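Long-range contacts in exopolygalacturonate lyase (Vibrio vulnificus, PDB 5A29), which probably cleaves polygalacturonate (pectate) by beta-elimination, as a manganese-binding member of polysaccharide lyase family 2: residues Pro55-Gly60 / Val111-Tyr116; Ser220-Met225 / Lys271-Pro276; Lys453-Leu458 / Gln482-Glu487. All coordinates share one frame; numbering follows the deposited sequence.

How the contacts relate
The three contacts illustrate how one chain is tied together at well-separated points. They follow one another along the sequence, each closing before the next opens, and none touches another. Contacts 1 and 2 are the most distant pair, with centres about 45 Å apart on opposite sides of the chain's centre; contact 3 lies about 40 Å from contact 1 and about 42 Å from contact 2, centre to centre. Proline rings take part in all three and make CH-pi contacts with tyrosine in contacts 1 and 3. Contact 2 alone includes a residue of a meso-tartaric acid pocket, K271; the ethanediol beside contact 3 is probably from crystallisation. The manganese site (H133, E154, H196) belongs to none.

Contact 1 (Pro55-Gly60 / Val111-Tyr116); sequences PLLADG and VRITRY
P55 and Y116 form a CH-pi contact, and around it an irregular loop leaving helix 27-46 is pressed against the side of helix 105-120. The proline lies over the ring almost squarely: its CD is 3.7 Å from the ring centroid of Y116 and only 12° off the ring normal. Y116 turns one face of the phenol to the loop because its chi1 of 180° puts CG opposite the backbone N. L56 works on the same ring from a different direction. Its CD2 sits at the edge, in the ring plane, and its CG comes within 3.7 Å of Y116 CE2, so that consecutive loop residues hold one aromatic group by face and by edge.

The other flank of P55 is taken by R112, whose chain bends at chi3 (79°) and brings the guanidinium back to the proline. NH1 of R112 stands 3.3 Å from P55 CG, while P55 CB lies over one guanidinium face, offset toward the rim. The charge itself is met within the helix by E109, in a salt bridge to NE. Deeper in, L57 CD1 and I113 CD1 meet at 3.7 Å. I113 CG1 also leans on P55 O, a carbonyl that accepts a hydrogen bond from R48 NH2, and R48 NE holds L56 O in turn.

Beyond the two segments, L56 touches S82 of strand 78-82 and L57 packs on F90 of helix 88-101, whereas T114, directed away from the loop, joins helix 105-120 to F164 and L165 of helix 162-168.

Contact 2 (Ser220-Met225 / Lys271-Pro276); sequences SKLPIM and KLAKHP. With SRT (S,R meso-tartaric acid), chain D.
L222 packs against P276 and A273 and supplies most of the apolar contact with the turn after helix 259-272. Its CB rests 3.8 Å from P276 CD, and its CD2 approaches A273 CB. M225 reaches the same alanine: its chain is extended beyond CG, which carries CE to 4.2 Å from A273 CB. P223, preceded by a cis peptide bond, brings its CB obliquely to H275 CD2 at a distance of 4.2 Å.

Methyl groups also meet carbonyl oxygens. L222 CD1 faces two of them, 3.5 Å from L272 O and 3.6 Å from K274 O. The first of these oxygens is satisfied from outside by Q219 NE2. No hydrogen bond crosses between the segments; the contact is van der Waals packing.

Polar interactions appear at the ligand end. K271 lies apart from 220-225, and its NZ forms a salt bridge with E343 and a hydrogen bond with M267 O. K271 NZ also adjoins the bound meso-tartaric acid, although its 2.3 Å separation from the ligand's O2 is too short to be trusted. The whole is a helix C-terminus whose last turn lines a ligand pocket, with the turn beyond it packed against a proline-containing loop.

Contact 3 (Lys453-Leu458 / Gln482-Glu487); sequences KAKPTL and QPEYLE. With EDO (1,2-ethanediol), chain P.
E484 OE1 accepts a hydrogen bond from Q482 NE2 at 3.0 Å, nearly straight at 161°. The oxygen is met on its syn side, 26° out of the carboxylate plane, while the bond lies almost in the plane of the amide. Bends at chi2 in both residues bring the two ends together near the N-terminal end of helix 484-500.

The second oxygen lies beside CG and CD of K455, at a modelled distance too short to be relied on. K455 NZ is 4.1 Å from E484 OE2, too far for a salt bridge, although the opposite charges would probably still attract.

The apolar part of the contact centres on P456, which leans over one face of the Y485 ring, its CG 4.1 Å from the centroid and 29° off the normal, and also meets E484 CB. L458 comes in at about a right angle to Y485, CD1 to CD1 at 3.6 Å. Y485 packs on L476 and Y477 of helix 467-480. An ethanediol molecule is hydrogen-bonded through O1 to T457 OG1. The contact joins short strand 457-458, paired antiparallel with 446-447, and the loop before it to the N-terminal part of helix 484-500.

Contact 1 (Pro55-Gly60 / Val111-Tyr116)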
ATOM      1  N   PRO A  55      11.392 -21.915  11.031  1.00 30.55           N
ATOM      2  CA  PRO A  55      11.764 -20.553  10.645  1.00 30.72           C
ATOM      3  C   PRO A  55      10.608 -19.532  10.575  1.00 28.52           C
ATOM      4  O   PRO A  55      10.894 -18.342  10.452  1.00 32.85           O
ATOM      5  CB  PRO A  55      12.380 -20.744   9.278  1.00 29.42           C
ATOM      6  CG  PRO A  55      12.888 -22.157   9.291  1.00 30.79           C
ATOM      7  CD  PRO A  55      11.839 -22.910  10.039  1.00 28.90           C
ATOM      8  N   LEU A  56       9.339 -19.965  10.654  1.00 26.50           N
ATOM      9  CA  LEU A  56       8.256 -18.994  10.522  1.00 26.45           C
ATOM     10  C   LEU A  56       8.305 -17.913  11.609  1.00 29.45           C
ATOM     11  O   LEU A  56       8.740 -18.171  12.748  1.00 26.47           O
ATOM     12  CB  LEU A  56       6.882 -19.664  10.518  1.00 26.84           C
ATOM     13  CG  LEU A  56       6.486 -20.652   9.418  1.00 26.53           C
ATOM     14  CD1 LEU A  56       5.035 -21.017   9.774  1.00 27.96           C
ATOM     15  CD2 LEU A  56       6.623 -20.006   8.044  1.00 26.72           C
ATOM     16  N   LEU A  57       7.760 -16.742  11.311  1.00 26.15           N
ATOM     17  CA  LEU A  57       7.722 -15.628  12.253  1.00 24.27           C
ATOM     18  C   LEU A  57       6.295 -15.291  12.604  1.00 27.42           C
ATOM     19  O   LEU A  57       5.403 -15.378  11.754  1.00 24.08           O
ATOM     20  CB  LEU A  57       8.367 -14.383  11.617  1.00 26.25           C
ATOM     21  CG  LEU A  57       9.889 -14.310  11.598  1.00 27.41           C
ATOM     22  CD1 LEU A  57      10.283 -13.071  10.836  1.00 28.17           C
ATOM     23  CD2 LEU A  57      10.447 -14.173  13.014  1.00 30.84           C
ATOM     24  N   ALA A  58       6.106 -14.814  13.831  1.00 23.11           N
ATOM     25  CA  ALA A  58       4.885 -14.213  14.258  1.00 24.74           C
ATOM     26  C   ALA A  58       4.670 -12.906  13.458  1.00 27.80           C
ATOM     27  O   ALA A  58       5.611 -12.191  13.170  1.00 24.40           O
ATOM     28  CB  ALA A  58       4.975 -13.906  15.762  1.00 27.85           C
ATOM     29  N   ASP A  59       3.426 -12.563  13.168  1.00 27.14           N
ATOM     30  CA  ASP A  59       3.128 -11.203  12.658  1.00 25.49           C
ATOM     31  C   ASP A  59       3.349 -10.096  13.663  1.00 23.70           C
ATOM     32  O   ASP A  59       3.548  -8.936  13.290  1.00 21.07           O
ATOM     33  CB  ASP A  59       1.647 -11.104  12.361  1.00 27.21           C
ATOM     34  CG  ASP A  59       1.288 -11.641  11.021  1.00 34.96           C
ATOM     35  OD1 ASP A  59       2.060 -12.483  10.530  1.00 34.88           O
ATOM     36  OD2 ASP A  59       0.223 -11.189  10.455  1.00 37.08           O
ATOM     37  N   GLY A  60       3.166 -10.392  14.958  1.00 19.91           N
ATOM     38  CA  GLY A  60       3.135  -9.323  15.943  1.00 20.18           C
ATOM     39  C   GLY A  60       3.564  -9.910  17.313  1.00 22.71           C
ATOM     40  O   GLY A  60       3.476 -11.124  17.502  1.00 21.93           O
ATOM     41  N   VAL A 111      16.398 -15.282   3.706  1.00 22.89           N
ATOM     42  CA  VAL A 111      16.350 -16.451   2.784  1.00 26.24           C
ATOM     43  C   VAL A 111      15.819 -17.692   3.476  1.00 27.70           C
ATOM     44  O   VAL A 111      14.850 -18.328   3.009  1.00 25.26           O
ATOM     45  CB  VAL A 111      17.693 -16.714   2.100  1.00 27.21           C
ATOM     46  CG1 VAL A 111      17.657 -18.039   1.263  1.00 28.85           C
ATOM     47  CG2 VAL A 111      18.087 -15.551   1.226  1.00 25.06           C
ATOM     48  N   ARG A 112      16.360 -17.995   4.660  1.00 28.01           N
ATOM     49  CA  ARG A 112      15.887 -19.135   5.423  1.00 27.06           C
ATOM     50  C   ARG A 112      14.379 -19.154   5.745  1.00 27.16           C
ATOM     51  O   ARG A 112      13.702 -20.197   5.640  1.00 25.43           O
ATOM     52  CB  ARG A 112      16.728 -19.285   6.735  1.00 33.01           C
ATOM     53  CG  ARG A 112      16.561 -20.645   7.428  1.00 37.59           C
ATOM     54  CD  ARG A 112      17.547 -20.825   8.602  1.00 33.67           C
ATOM     55  NE  ARG A 112      17.012 -20.083   9.735  1.00 35.54           N
ATOM     56  CZ  ARG A 112      16.207 -20.596  10.661  1.00 35.78           C
ATOM     57  NH1 ARG A 112      15.921 -21.881  10.660  1.00 35.92           N
ATOM     58  NH2 ARG A 112      15.704 -19.815  11.611  1.00 36.81           N
ATOM     59  N   ILE A 113      13.859 -18.025   6.211  1.00 22.63           N
ATOM     60  CA  ILE A 113      12.419 -17.887   6.485  1.00 23.35           C
ATOM     61  C   ILE A 113      11.616 -18.104   5.172  1.00 23.68           C
ATOM     62  O   ILE A 113      10.563 -18.784   5.136  1.00 24.42           O
ATOM     63  CB  ILE A 113      12.120 -16.454   6.973  1.00 25.00           C
ATOM     64  CG1 ILE A 113      12.745 -16.265   8.392  1.00 25.41           C
ATOM     65  CG2 ILE A 113      10.592 -16.239   6.984  1.00 24.05           C
ATOM     66  CD1 ILE A 113      12.929 -14.817   8.840  1.00 26.74           C
ATOM     67  N   THR A 114      12.049 -17.402   4.143  1.00 25.07           N
ATOM     68  CA  THR A 114      11.307 -17.353   2.881  1.00 24.89           C
ATOM     69  C   THR A 114      11.296 -18.749   2.241  1.00 28.70           C
ATOM     70  O   THR A 114      10.238 -19.231   1.779  1.00 26.24           O
ATOM     71  CB  THR A 114      11.891 -16.287   1.969  1.00 25.80           C
ATOM     72  OG1 THR A 114      11.703 -14.999   2.634  1.00 22.52           O
ATOM     73  CG2 THR A 114      11.155 -16.234   0.637  1.00 27.03           C
ATOM     74  N   ARG A 115      12.452 -19.403   2.250  1.00 25.43           N
ATOM     75  CA  ARG A 115      12.570 -20.710   1.598  1.00 28.14           C
ATOM     76  C   ARG A 115      11.669 -21.709   2.333  1.00 28.40           C
ATOM     77  O   ARG A 115      11.020 -22.565   1.703  1.00 31.38           O
ATOM     78  CB  ARG A 115      14.027 -21.165   1.607  1.00 28.10           C
ATOM     79  CG  ARG A 115      14.245 -22.318   0.638  1.00 40.47           C
ATOM     80  CD  ARG A 115      15.567 -23.032   0.745  1.00 43.81           C
ATOM     81  NE  ARG A 115      16.751 -22.193   0.663  1.00 48.87           N
ATOM     82  CZ  ARG A 115      17.161 -21.543  -0.419  1.00 44.29           C
ATOM     83  NH1 ARG A 115      16.415 -21.515  -1.508  1.00 49.02           N
ATOM     84  NH2 ARG A 115      18.290 -20.860  -0.378  1.00 44.75           N
ATOM     85  N   TYR A 116      11.567 -21.608   3.657  1.00 25.99           N
ATOM     86  CA  TYR A 116      10.719 -22.564   4.398  1.00 26.07           C
ATOM     87  C   TYR A 116       9.204 -22.317   4.107  1.00 28.16           C
ATOM     88  O   TYR A 116       8.404 -23.250   4.035  1.00 28.02           O
ATOM     89  CB  TYR A 116      10.964 -22.424   5.897  1.00 25.90           C
ATOM     90  CG  TYR A 116      10.145 -23.343   6.769  1.00 28.42           C
ATOM     91  CD1 TYR A 116      10.552 -24.683   6.982  1.00 31.28           C
ATOM     92  CD2 TYR A 116       8.972 -22.912   7.347  1.00 26.94           C
ATOM     93  CE1 TYR A 116       9.783 -25.533   7.796  1.00 29.68           C
ATOM     94  CE2 TYR A 116       8.202 -23.738   8.162  1.00 33.09           C
ATOM     95  CZ  TYR A 116       8.609 -25.066   8.367  1.00 38.58           C
ATOM     96  OH  TYR A 116       7.829 -25.898   9.151  1.00 37.75           O
TER

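Contact 2 (Ser220-Met225 / Lys271-Pro276)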
ATOM      1  N   SER A 220     -16.077   9.571 -25.482  1.00 28.70           N
ATOM      2  CA  SER A 220     -17.073  10.641 -25.679  1.00 29.09           C
ATOM      3  C   SER A 220     -18.220  10.529 -24.641  1.00 28.59           C
ATOM      4  O   SER A 220     -18.992  11.467 -24.502  1.00 33.38           O
ATOM      5  CB  SER A 220     -17.659  10.611 -27.091  1.00 29.94           C
ATOM      6  OG  SER A 220     -18.369   9.401 -27.218  1.00 30.36           O
ATOM      7  N   LYS A 221     -18.312   9.424 -23.911  1.00 26.14           N
ATOM      8  CA  LYS A 221     -19.302   9.274 -22.834  1.00 22.44           C
ATOM      9  C   LYS A 221     -18.795   9.673 -21.450  1.00 23.08           C
ATOM     10  O   LYS A 221     -19.597   9.980 -20.577  1.00 20.66           O
ATOM     11  CB  LYS A 221     -19.833   7.871 -22.780  1.00 26.33           C
ATOM     12  CG  LYS A 221     -20.662   7.482 -24.021  1.00 37.07           C
ATOM     13  CD  LYS A 221     -21.477   6.235 -23.709  1.00 48.79           C
ATOM     14  CE  LYS A 221     -22.449   5.867 -24.829  1.00 59.09           C
ATOM     15  NZ  LYS A 221     -22.572   6.990 -25.801  1.00 57.28           N
ATOM     16  N   LEU A 222     -17.473   9.789 -21.266  1.00 21.83           N
ATOM     17  CA  LEU A 222     -16.945  10.204 -19.894  1.00 21.92           C
ATOM     18  C   LEU A 222     -17.567  11.536 -19.437  1.00 27.00           C
ATOM     19  O   LEU A 222     -17.690  12.459 -20.260  1.00 24.76           O
ATOM     20  CB  LEU A 222     -15.408  10.303 -19.994  1.00 21.14           C
ATOM     21  CG  LEU A 222     -14.682   8.987 -20.263  1.00 20.62           C
ATOM     22  CD1 LEU A 222     -13.210   9.350 -20.497  1.00 21.96           C
ATOM     23  CD2 LEU A 222     -14.785   8.089 -19.009  1.00 20.36           C
ATOM     24  N   PRO A 223     -17.971  11.698 -18.153  1.00 24.30           N
ATOM     25  CA  PRO A 223     -17.472  10.943 -17.003  1.00 22.64           C
ATOM     26  C   PRO A 223     -18.265   9.673 -16.727  1.00 26.79           C
ATOM     27  O   PRO A 223     -17.994   8.979 -15.717  1.00 21.13           O
ATOM     28  CB  PRO A 223     -17.622  11.967 -15.836  1.00 23.37           C
ATOM     29  CG  PRO A 223     -18.771  12.830 -16.248  1.00 25.85           C
ATOM     30  CD  PRO A 223     -18.576  12.994 -17.759  1.00 24.20           C
ATOM     31  N   ILE A 224     -19.274   9.369 -17.566  1.00 20.53           N
ATOM     32  CA  ILE A 224     -19.933   8.074 -17.442  1.00 22.42           C
ATOM     33  C   ILE A 224     -18.998   6.977 -17.958  1.00 23.10           C
ATOM     34  O   ILE A 224     -18.382   7.123 -18.987  1.00 22.59           O
ATOM     35  CB  ILE A 224     -21.267   8.026 -18.275  1.00 24.22           C
ATOM     36  CG1 ILE A 224     -22.159   9.220 -17.946  1.00 30.08           C
ATOM     37  CG2 ILE A 224     -21.906   6.635 -18.204  1.00 26.34           C
ATOM     38  CD1 ILE A 224     -22.826   9.106 -16.618  1.00 34.10           C
ATOM     39  N   MET A 225     -18.894   5.866 -17.257  1.00 20.45           N
ATOM     40  CA  MET A 225     -17.963   4.810 -17.679  1.00 22.53           C
ATOM     41  C   MET A 225     -18.775   3.602 -18.084  1.00 25.19           C
ATOM     42  O   MET A 225     -19.980   3.496 -17.711  1.00 25.72           O
ATOM     43  CB  MET A 225     -17.057   4.438 -16.484  1.00 21.37           C
ATOM     44  CG  MET A 225     -16.212   5.656 -16.107  1.00 21.44           C
ATOM     45  SD  MET A 225     -15.008   5.261 -14.811  1.00 23.61           S
ATOM     46  CE  MET A 225     -14.510   6.950 -14.463  1.00 19.56           C
ATOM     47  N   LYS A 271      -5.961   5.328 -17.217  1.00 19.54           N
ATOM     48  CA  LYS A 271      -5.579   6.544 -17.901  1.00 21.35           C
ATOM     49  C   LYS A 271      -6.648   6.962 -18.933  1.00 20.13           C
ATOM     50  O   LYS A 271      -6.920   8.174 -19.098  1.00 20.41           O
ATOM     51  CB  LYS A 271      -4.199   6.414 -18.574  1.00 21.82           C
ATOM     52  CG  LYS A 271      -3.044   5.904 -17.685  1.00 29.87           C
ATOM     53  CD  LYS A 271      -2.854   6.573 -16.327  1.00 36.40           C
ATOM     54  CE  LYS A 271      -2.038   5.668 -15.312  1.00 41.14           C
ATOM     55  NZ  LYS A 271      -2.668   4.381 -14.676  1.00 31.63           N
ATOM     56  N   LEU A 272      -7.185   5.975 -19.646  1.00 18.62           N
ATOM     57  CA  LEU A 272      -8.205   6.285 -20.702  1.00 18.86           C
ATOM     58  C   LEU A 272      -9.484   6.849 -20.117  1.00 20.75           C
ATOM     59  O   LEU A 272     -10.198   7.583 -20.792  1.00 20.73           O
ATOM     60  CB  LEU A 272      -8.558   4.999 -21.456  1.00 20.77           C
ATOM     61  CG  LEU A 272      -7.382   4.514 -22.347  1.00 20.46           C
ATOM     62  CD1 LEU A 272      -7.769   3.134 -22.876  1.00 21.55           C
ATOM     63  CD2 LEU A 272      -7.120   5.552 -23.471  1.00 24.28           C
ATOM     64  N   ALA A 273      -9.794   6.485 -18.860  1.00 20.45           N
ATOM     65  CA  ALA A 273     -10.981   6.952 -18.184  1.00 19.59           C
ATOM     66  C   ALA A 273     -10.804   8.234 -17.344  1.00 20.84           C
ATOM     67  O   ALA A 273     -11.745   8.640 -16.712  1.00 20.17           O
ATOM     68  CB  ALA A 273     -11.566   5.817 -17.308  1.00 18.24           C
ATOM     69  N   LYS A 274      -9.638   8.890 -17.390  1.00 18.07           N
ATOM     70  CA  LYS A 274      -9.424  10.118 -16.682  1.00 20.23           C
ATOM     71  C   LYS A 274     -10.424  11.186 -17.137  1.00 21.37           C
ATOM     72  O   LYS A 274     -10.971  11.151 -18.273  1.00 17.40           O
ATOM     73  CB  LYS A 274      -7.970  10.629 -16.799  1.00 20.24           C
ATOM     74  CG  LYS A 274      -7.679  11.392 -18.090  1.00 24.43           C
ATOM     75  CD  LYS A 274      -6.170  11.607 -18.086  1.00 34.49           C
ATOM     76  CE  LYS A 274      -5.533  11.128 -19.363  1.00 46.85           C
ATOM     77  NZ  LYS A 274      -5.593  12.309 -20.254  1.00 43.89           N
ATOM     78  N   HIS A 275     -10.699  12.117 -16.250  1.00 18.66           N
ATOM     79  CA  HIS A 275     -11.736  13.151 -16.594  1.00 19.34           C
ATOM     80  C   HIS A 275     -11.383  13.927 -17.875  1.00 20.29           C
ATOM     81  O   HIS A 275     -10.291  14.411 -18.036  1.00 19.19           O
ATOM     82  CB  HIS A 275     -11.942  14.159 -15.472  1.00 18.02           C
ATOM     83  CG  HIS A 275     -13.175  14.976 -15.679  1.00 20.76           C
ATOM     84  ND1 HIS A 275     -13.214  16.054 -16.547  1.00 22.34           N
ATOM     85  CD2 HIS A 275     -14.456  14.748 -15.287  1.00 23.35           C
ATOM     86  CE1 HIS A 275     -14.464  16.508 -16.605  1.00 23.71           C
ATOM     87  NE2 HIS A 275     -15.243  15.717 -15.867  1.00 21.32           N
ATOM     88  N   PRO A 276     -12.305  13.990 -18.828  1.00 21.45           N
ATOM     89  CA  PRO A 276     -11.910  14.467 -20.173  1.00 24.43           C
ATOM     90  C   PRO A 276     -11.671  15.959 -20.245  1.00 28.83           C
ATOM     91  O   PRO A 276     -11.058  16.416 -21.166  1.00 31.94           O
ATOM     92  CB  PRO A 276     -13.128  14.094 -21.051  1.00 29.05           C
ATOM     93  CG  PRO A 276     -14.278  13.996 -20.066  1.00 31.07           C
ATOM     94  CD  PRO A 276     -13.672  13.431 -18.789  1.00 23.21           C
TER
HETATM   95  O1  SRT D1568      -5.716   5.183 -10.489  0.60 45.19           O
HETATM   96  O11 SRT D1568      -6.146   6.647 -12.038  0.60 21.27           O
HETATM   97  C1  SRT D1568      -5.343   5.944 -11.410  0.60 33.05           C
HETATM   98  C2  SRT D1568      -3.875   5.823 -11.770  0.60 34.08           C
HETATM   99  O2  SRT D1568      -3.958   5.215 -13.011  0.60 36.11           O
HETATM  100  C3  SRT D1568      -2.929   7.038 -11.922  0.60 35.92           C
HETATM  101  O3  SRT D1568      -3.584   8.282 -11.869  0.60 41.05           O
HETATM  102  C4  SRT D1568      -1.766   7.134 -10.950  0.60 39.75           C
HETATM  103  O4  SRT D1568      -0.715   7.538 -11.520  0.60 39.59           O
HETATM  104  O41 SRT D1568      -1.874   6.805  -9.713  0.60 21.87           O

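Contact 3 (Lys453-Leu458 / Gln482-Glu487)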
ATOM      1  N   LYS A 453      18.084  24.368  -7.045  1.00 27.02           N
ATOM      2  CA  LYS A 453      19.467  24.805  -6.842  1.00 31.14           C
ATOM      3  C   LYS A 453      19.614  25.572  -5.518  1.00 33.06           C
ATOM      4  O   LYS A 453      20.726  25.861  -5.133  1.00 41.38           O
ATOM      5  CB  LYS A 453      19.984  25.646  -8.058  1.00 35.47           C
ATOM      6  CG  LYS A 453      19.853  24.910  -9.393  1.00 35.07           C
ATOM      7  CD  LYS A 453      20.822  25.445 -10.444  1.00 50.21           C
ATOM      8  CE  LYS A 453      20.430  26.826 -10.881  1.00 46.49           C
ATOM      9  NZ  LYS A 453      18.975  26.774 -11.178  1.00 56.71           N
ATOM     10  N   ALA A 454      18.521  25.938  -4.837  1.00 31.90           N
ATOM     11  CA  ALA A 454      18.628  26.742  -3.608  1.00 31.61           C
ATOM     12  C   ALA A 454      19.309  25.934  -2.493  1.00 33.86           C
ATOM     13  O   ALA A 454      19.319  24.722  -2.503  1.00 28.92           O
ATOM     14  CB  ALA A 454      17.265  27.224  -3.130  1.00 35.73           C
ATOM     15  N   LYS A 455      19.913  26.608  -1.541  1.00 31.24           N
ATOM     16  CA  LYS A 455      20.338  25.908  -0.341  1.00 33.62           C
ATOM     17  C   LYS A 455      19.127  26.073   0.633  1.00 28.28           C
ATOM     18  O   LYS A 455      18.672  27.184   0.851  1.00 28.15           O
ATOM     19  CB  LYS A 455      21.594  26.579   0.190  1.00 36.93           C
ATOM     20  CG  LYS A 455      22.263  25.857   1.326  1.00 49.37           C
ATOM     21  CD  LYS A 455      23.338  26.731   1.944  1.00 52.87           C
ATOM     22  CE  LYS A 455      22.729  27.549   3.068  1.00 63.81           C
ATOM     23  NZ  LYS A 455      23.836  28.058   3.916  1.00 76.44           N
ATOM     24  N   PRO A 456      18.588  24.964   1.172  1.00 24.37           N
ATOM     25  CA  PRO A 456      17.334  25.068   1.951  1.00 23.71           C
ATOM     26  C   PRO A 456      17.635  25.679   3.325  1.00 26.52           C
ATOM     27  O   PRO A 456      18.800  25.720   3.685  1.00 24.43           O
ATOM     28  CB  PRO A 456      16.915  23.619   2.110  1.00 22.47           C
ATOM     29  CG  PRO A 456      18.221  22.825   2.041  1.00 23.13           C
ATOM     30  CD  PRO A 456      19.043  23.576   1.027  1.00 24.91           C
ATOM     31  N   THR A 457      16.618  26.199   4.015  1.00 24.42           N
ATOM     32  CA  THR A 457      16.691  26.630   5.424  1.00 24.86           C
ATOM     33  C   THR A 457      15.707  25.736   6.202  1.00 24.94           C
ATOM     34  O   THR A 457      14.504  26.001   6.235  1.00 23.56           O
ATOM     35  CB  THR A 457      16.295  28.125   5.559  1.00 33.13           C
ATOM     36  OG1 THR A 457      17.237  28.896   4.796  1.00 34.66           O
ATOM     37  CG2 THR A 457      16.395  28.591   7.010  1.00 31.77           C
ATOM     38  N   LEU A 458      16.204  24.632   6.734  1.00 22.79           N
ATOM     39  CA  LEU A 458      15.324  23.583   7.284  1.00 20.81           C
ATOM     40  C   LEU A 458      15.245  23.666   8.815  1.00 29.77           C
ATOM     41  O   LEU A 458      16.178  24.141   9.491  1.00 25.67           O
ATOM     42  CB  LEU A 458      15.833  22.208   6.900  1.00 20.53           C
ATOM     43  CG  LEU A 458      15.973  22.029   5.392  1.00 20.68           C
ATOM     44  CD1 LEU A 458      16.661  20.710   5.066  1.00 19.25           C
ATOM     45  CD2 LEU A 458      14.588  22.152   4.775  1.00 22.08           C
ATOM     46  N   GLN A 482      22.191  18.658  -1.509  1.00 21.68           N
ATOM     47  CA  GLN A 482      22.454  19.582  -0.442  1.00 22.21           C
ATOM     48  C   GLN A 482      22.568  18.855   0.909  1.00 26.94           C
ATOM     49  O   GLN A 482      21.620  18.232   1.339  1.00 24.47           O
ATOM     50  CB  GLN A 482      21.378  20.667  -0.346  1.00 22.55           C
ATOM     51  CG  GLN A 482      21.342  21.578  -1.596  1.00 21.82           C
ATOM     52  CD  GLN A 482      22.605  22.422  -1.715  1.00 33.54           C
ATOM     53  OE1 GLN A 482      23.003  22.743  -2.811  1.00 36.94           O
ATOM     54  NE2 GLN A 482      23.249  22.765  -0.575  1.00 28.53           N
ATOM     55  N   PRO A 483      23.760  18.869   1.516  1.00 27.99           N
ATOM     56  CA  PRO A 483      23.935  18.178   2.809  1.00 26.82           C
ATOM     57  C   PRO A 483      23.030  18.674   3.929  1.00 22.14           C
ATOM     58  O   PRO A 483      22.820  17.956   4.900  1.00 24.22           O
ATOM     59  CB  PRO A 483      25.438  18.436   3.153  1.00 29.70           C
ATOM     60  CG  PRO A 483      25.735  19.761   2.487  1.00 36.56           C
ATOM     61  CD  PRO A 483      24.949  19.700   1.168  1.00 31.10           C
ATOM     62  N   GLU A 484      22.517  19.879   3.864  1.00 21.10           N
ATOM     63  CA  GLU A 484      21.472  20.258   4.784  1.00 22.47           C
ATOM     64  C   GLU A 484      20.326  19.219   4.933  1.00 19.94           C
ATOM     65  O   GLU A 484      19.779  19.092   6.039  1.00 19.65           O
ATOM     66  CB  GLU A 484      20.824  21.578   4.403  1.00 28.86           C
ATOM     67  CG  GLU A 484      21.769  22.791   4.480  1.00 37.29           C
ATOM     68  CD  GLU A 484      22.688  22.982   3.248  1.00 41.03           C
ATOM     69  OE1 GLU A 484      22.736  22.156   2.290  1.00 29.98           O
ATOM     70  OE2 GLU A 484      23.403  24.011   3.256  1.00 58.26           O
ATOM     71  N   TYR A 485      19.933  18.528   3.853  1.00 19.06           N
ATOM     72  CA  TYR A 485      18.839  17.554   3.968  1.00 18.75           C
ATOM     73  C   TYR A 485      19.283  16.369   4.822  1.00 20.17           C
ATOM     74  O   TYR A 485      18.459  15.698   5.455  1.00 18.33           O
ATOM     75  CB  TYR A 485      18.430  17.008   2.587  1.00 16.77           C
ATOM     76  CG  TYR A 485      17.594  18.070   1.885  1.00 16.61           C
ATOM     77  CD1 TYR A 485      16.315  18.376   2.336  1.00 20.61           C
ATOM     78  CD2 TYR A 485      18.122  18.773   0.788  1.00 19.53           C
ATOM     79  CE1 TYR A 485      15.562  19.389   1.758  1.00 19.08           C
ATOM     80  CE2 TYR A 485      17.396  19.761   0.167  1.00 17.92           C
ATOM     81  CZ  TYR A 485      16.095  20.041   0.651  1.00 20.98           C
ATOM     82  OH  TYR A 485      15.371  21.020   0.062  1.00 22.53           O
ATOM     83  N   LEU A 486      20.573  16.067   4.804  1.00 21.08           N
ATOM     84  CA  LEU A 486      21.050  14.940   5.642  1.00 24.16           C
ATOM     85  C   LEU A 486      21.145  15.352   7.104  1.00 24.23           C
ATOM     86  O   LEU A 486      20.949  14.507   7.973  1.00 25.00           O
ATOM     87  CB  LEU A 486      22.436  14.476   5.190  1.00 25.09           C
ATOM     88  CG  LEU A 486      22.423  13.836   3.804  1.00 31.86           C
ATOM     89  CD1 LEU A 486      23.814  13.262   3.543  1.00 35.67           C
ATOM     90  CD2 LEU A 486      21.374  12.753   3.735  1.00 37.33           C
ATOM     91  N   GLU A 487      21.543  16.586   7.366  1.00 21.38           N
ATOM     92  CA  GLU A 487      21.463  17.139   8.747  1.00 22.80           C
ATOM     93  C   GLU A 487      20.041  17.042   9.309  1.00 22.71           C
ATOM     94  O   GLU A 487      19.789  16.597  10.439  1.00 18.46           O
ATOM     95  CB  GLU A 487      21.888  18.609   8.776  1.00 26.34           C
ATOM     96  CG  GLU A 487      21.936  19.183  10.192  1.00 34.01           C
ATOM     97  CD  GLU A 487      22.573  20.579  10.302  1.00 48.08           C
ATOM     98  OE1 GLU A 487      23.003  21.154   9.269  1.00 51.56           O
ATOM     99  OE2 GLU A 487      22.579  21.141  11.428  1.00 54.35           O
TER
HETATM  100  C1  EDO P1580      15.410  29.170   2.171  1.00 56.43           C
HETATM  101  O1  EDO P1580      16.713  28.685   1.799  1.00 57.81           O
HETATM  102  C2  EDO P1580      14.893  30.231   1.202  1.00 57.51           C
HETATM  103  O2  EDO P1580      15.838  30.391   0.137  1.00 61.26           O